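Local coordinates for protein LIN-41 (Caenorhabditis elegans, PDB 4UMG) that probably helps control the onset of developmental plasticity as a TRIM-NHL protein, of which this filamin domain forms one structural module, at residues Ile28-Arg33 / Val97-Tyr102. Numbering follows the deposited sequence.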
ATOM      1  N   ILE A  28       0.159   6.227  -1.240  1.00 29.88           N
ATOM      2  CA  ILE A  28       0.104   5.172  -2.254  1.00 30.19           C
ATOM      3  C   ILE A  28      -1.375   4.858  -2.423  1.00 34.33           C
ATOM      4  O   ILE A  28      -2.082   4.728  -1.422  1.00 33.67           O
ATOM      5  CB  ILE A  28       0.910   3.914  -1.836  1.00 32.32           C
ATOM      6  CG1 ILE A  28       2.393   4.257  -1.531  1.00 32.83           C
ATOM      7  CG2 ILE A  28       0.797   2.797  -2.906  1.00 32.71           C
ATOM      8  CD1 ILE A  28       3.090   3.096  -0.737  1.00 35.63           C
ATOM      9  N   TYR A  29      -1.848   4.731  -3.674  1.00 31.81           N
ATOM     10  CA  TYR A  29      -3.255   4.432  -3.920  1.00 31.66           C
ATOM     11  C   TYR A  29      -3.403   2.993  -4.346  1.00 33.66           C
ATOM     12  O   TYR A  29      -2.602   2.518  -5.143  1.00 33.76           O
ATOM     13  CB  TYR A  29      -3.837   5.364  -4.985  1.00 34.20           C
ATOM     14  CG  TYR A  29      -3.939   6.788  -4.501  1.00 37.03           C
ATOM     15  CD1 TYR A  29      -4.975   7.184  -3.662  1.00 38.55           C
ATOM     16  CD2 TYR A  29      -2.966   7.727  -4.827  1.00 39.65           C
ATOM     17  CE1 TYR A  29      -5.092   8.501  -3.233  1.00 39.69           C
ATOM     18  CE2 TYR A  29      -3.051   9.041  -4.370  1.00 41.33           C
ATOM     19  CZ  TYR A  29      -4.112   9.421  -3.566  1.00 51.00           C
ATOM     20  OH  TYR A  29      -4.224  10.718  -3.124  1.00 51.26           O
ATOM     21  N   VAL A  30      -4.377   2.282  -3.746  1.00 31.32           N
ATOM     22  CA  VAL A  30      -4.667   0.863  -4.005  1.00 29.69           C
ATOM     23  C   VAL A  30      -6.095   0.710  -4.550  1.00 35.10           C
ATOM     24  O   VAL A  30      -7.037   1.290  -4.012  1.00 34.94           O
ATOM     25  CB  VAL A  30      -4.416  -0.001  -2.741  1.00 32.92           C
ATOM     26  CG1 VAL A  30      -4.740  -1.474  -2.984  1.00 32.50           C
ATOM     27  CG2 VAL A  30      -2.978   0.152  -2.250  1.00 32.33           C
ATOM     28  N   GLN A  31      -6.236  -0.013  -5.661  1.00 29.82           N
ATOM     29  CA  GLN A  31      -7.530  -0.210  -6.280  1.00 30.35           C
ATOM     30  C   GLN A  31      -8.025  -1.573  -5.842  1.00 34.91           C
ATOM     31  O   GLN A  31      -7.377  -2.570  -6.150  1.00 35.03           O
ATOM     32  CB  GLN A  31      -7.348  -0.170  -7.805  1.00 32.31           C
ATOM     33  CG  GLN A  31      -8.628  -0.212  -8.606  1.00 45.70           C
ATOM     34  CD  GLN A  31      -9.484   1.001  -8.408  1.00 74.85           C
ATOM     35  OE1 GLN A  31     -10.357   1.028  -7.531  1.00 71.26           O
ATOM     36  NE2 GLN A  31      -9.331   1.983  -9.290  1.00 69.00           N
ATOM     37  N   LEU A  32      -9.127  -1.612  -5.082  1.00 29.90           N
ATOM     38  CA  LEU A  32      -9.710  -2.869  -4.624  1.00 29.31           C
ATOM     39  C   LEU A  32     -10.774  -3.305  -5.618  1.00 31.59           C
ATOM     40  O   LEU A  32     -11.624  -2.507  -6.042  1.00 30.75           O
ATOM     41  CB  LEU A  32     -10.336  -2.727  -3.235  1.00 30.09           C
ATOM     42  CG  LEU A  32      -9.403  -2.274  -2.082  1.00 33.06           C
ATOM     43  CD1 LEU A  32     -10.187  -2.042  -0.827  1.00 35.44           C
ATOM     44  CD2 LEU A  32      -8.301  -3.310  -1.784  1.00 31.62           C
ATOM     45  N   ARG A  33     -10.698  -4.551  -6.019  1.00 27.58           N
ATOM     46  CA  ARG A  33     -11.653  -5.150  -6.949  1.00 26.31           C
ATOM     47  C   ARG A  33     -12.135  -6.452  -6.368  1.00 29.65           C
ATOM     48  O   ARG A  33     -11.348  -7.116  -5.665  1.00 29.25           O
ATOM     49  CB  ARG A  33     -10.994  -5.450  -8.324  1.00 27.41           C
ATOM     50  CG  ARG A  33     -10.581  -4.152  -9.080  1.00 33.57           C
ATOM     51  CD  ARG A  33     -10.016  -4.474 -10.459  1.00 34.37           C
ATOM     52  NE  ARG A  33      -9.480  -3.287 -11.136  1.00 37.98           N
ATOM     53  CZ  ARG A  33     -10.145  -2.580 -12.048  1.00 53.63           C
ATOM     54  NH1 ARG A  33     -11.379  -2.923 -12.393  1.00 42.25           N
ATOM     55  NH2 ARG A  33      -9.592  -1.508 -12.601  1.00 49.67           N
ATOM     56  N   VAL A  97      -8.316   2.977  -1.908  1.00 31.76           N
ATOM     57  CA  VAL A  97      -7.857   3.194  -0.550  1.00 33.77           C
ATOM     58  C   VAL A  97      -6.523   3.964  -0.647  1.00 35.91           C
ATOM     59  O   VAL A  97      -5.632   3.565  -1.407  1.00 36.24           O
ATOM     60  CB  VAL A  97      -7.773   1.905   0.323  1.00 39.13           C
ATOM     61  CG1 VAL A  97      -6.810   0.883  -0.253  1.00 40.16           C
ATOM     62  CG2 VAL A  97      -7.408   2.227   1.778  1.00 39.26           C
ATOM     63  N   ALA A  98      -6.415   5.079   0.071  1.00 29.88           N
ATOM     64  CA  ALA A  98      -5.162   5.835   0.105  1.00 29.73           C
ATOM     65  C   ALA A  98      -4.381   5.348   1.327  1.00 32.34           C
ATOM     66  O   ALA A  98      -4.957   5.250   2.416  1.00 32.95           O
ATOM     67  CB  ALA A  98      -5.452   7.332   0.231  1.00 31.86           C
ATOM     68  N   LEU A  99      -3.098   4.944   1.130  1.00 26.53           N
ATOM     69  CA  LEU A  99      -2.216   4.494   2.186  1.00 25.44           C
ATOM     70  C   LEU A  99      -1.185   5.581   2.408  1.00 30.62           C
ATOM     71  O   LEU A  99      -0.548   6.011   1.450  1.00 33.79           O
ATOM     72  CB  LEU A  99      -1.498   3.219   1.762  1.00 24.78           C
ATOM     73  CG  LEU A  99      -2.390   2.010   1.452  1.00 31.49           C
ATOM     74  CD1 LEU A  99      -1.529   0.797   1.172  1.00 31.58           C
ATOM     75  CD2 LEU A  99      -3.310   1.668   2.614  1.00 34.41           C
ATOM     76  N   SER A 100      -1.101   6.102   3.624  1.00 25.46           N
ATOM     77  CA  SER A 100      -0.177   7.188   3.917  1.00 25.12           C
ATOM     78  C   SER A 100       0.840   6.786   4.951  1.00 27.10           C
ATOM     79  O   SER A 100       0.504   6.108   5.920  1.00 27.53           O
ATOM     80  CB  SER A 100      -0.937   8.432   4.397  1.00 27.45           C
ATOM     81  OG  SER A 100      -1.638   8.986   3.301  1.00 46.89           O
ATOM     82  N   TYR A 101       2.106   7.152   4.722  1.00 25.22           N
ATOM     83  CA  TYR A 101       3.161   6.858   5.669  1.00 23.11           C
ATOM     84  C   TYR A 101       4.241   7.936   5.646  1.00 26.77           C
ATOM     85  O   TYR A 101       4.338   8.706   4.691  1.00 26.04           O
ATOM     86  CB  TYR A 101       3.739   5.438   5.442  1.00 23.98           C
ATOM     87  CG  TYR A 101       4.633   5.347   4.229  1.00 24.47           C
ATOM     88  CD1 TYR A 101       4.095   5.211   2.947  1.00 26.47           C
ATOM     89  CD2 TYR A 101       6.020   5.336   4.359  1.00 25.26           C
ATOM     90  CE1 TYR A 101       4.918   5.094   1.826  1.00 27.60           C
ATOM     91  CE2 TYR A 101       6.849   5.299   3.243  1.00 24.51           C
ATOM     92  CZ  TYR A 101       6.294   5.168   1.977  1.00 27.50           C
ATOM     93  OH  TYR A 101       7.096   5.099   0.870  1.00 29.59           O
ATOM     94  N   TYR A 102       5.064   7.988   6.694  1.00 23.34           N
ATOM     95  CA  TYR A 102       6.119   9.013   6.814  1.00 23.62           C
ATOM     96  C   TYR A 102       7.467   8.318   6.961  1.00 26.60           C
ATOM     97  O   TYR A 102       7.754   7.765   8.030  1.00 24.88           O
ATOM     98  CB  TYR A 102       5.835   9.872   8.027  1.00 25.88           C
ATOM     99  CG  TYR A 102       6.780  11.035   8.200  1.00 26.14           C
ATOM    100  CD1 TYR A 102       6.524  12.261   7.592  1.00 28.86           C
ATOM    101  CD2 TYR A 102       7.883  10.941   9.044  1.00 26.41           C
ATOM    102  CE1 TYR A 102       7.368  13.351   7.787  1.00 29.64           C
ATOM    103  CE2 TYR A 102       8.701  12.047   9.293  1.00 29.12           C
ATOM    104  CZ  TYR A 102       8.428  13.254   8.667  1.00 32.57           C
ATOM    105  OH  TYR A 102       9.240  14.346   8.860  1.00 35.30           O
TER
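The ring of Tyr-29 packs obliquely against the methyl of Ala-98. Its CE1 comes to 3.7 Å from Ala-98 CB, and CD1 touches the same methyl. CG of Tyr-29 stands anti to its own carbonyl carbon (chi1 -68°), and with chi2 at -79° the CD1-CE1 side of the ring faces Ala-98. The ring of Tyr-101 is on the other side of the sheet and is also met obliquely: its CE1 sits 3.7 Å from Ile-28 CD1. Ile-28, Val-30, Val-97 and Leu-99 share this buried face. Val-30 and Val-97 lie side by side and point the same way. Val-97 CG1, set between its backbone N and carbonyl carbon (chi1 61°), is the branch that touches Val-30, 3.6 Å from Val-30 CB. Val-30 CG2 packs on Leu-99 CD1 at 3.8 Å, the two side chains crossing at a slant.

The backbones form an antiparallel ladder. Ile-28 and Leu-99 make a hydrogen-bonded pair, with 2.8 Å from Leu-99 N to Ile-28 O. Val-30 and Val-97 make the next such pair, with 2.9 Å from Val-30 N to Val-97 O. Each pair is closed by a return bond. Tyr-29 and Ala-98 form the non-hydrogen-bonded pair between them.

The pair belongs to the filamin repeat, an immunoglobulin-like beta sandwich, and forms part of one of its sheets, with its apolar face turned to the core. Strand 26-31 lies between strands 11-12 and 96-101, and strand 84-91 flanks the far edge of 96-101. Strands 107-115 and 118-130 cover the buried face: Ile-28 touches Leu-111 and Met-127, Val-30 touches Ile-113 and Ile-120, and Tyr-101 reaches Met-127 and Ile-129.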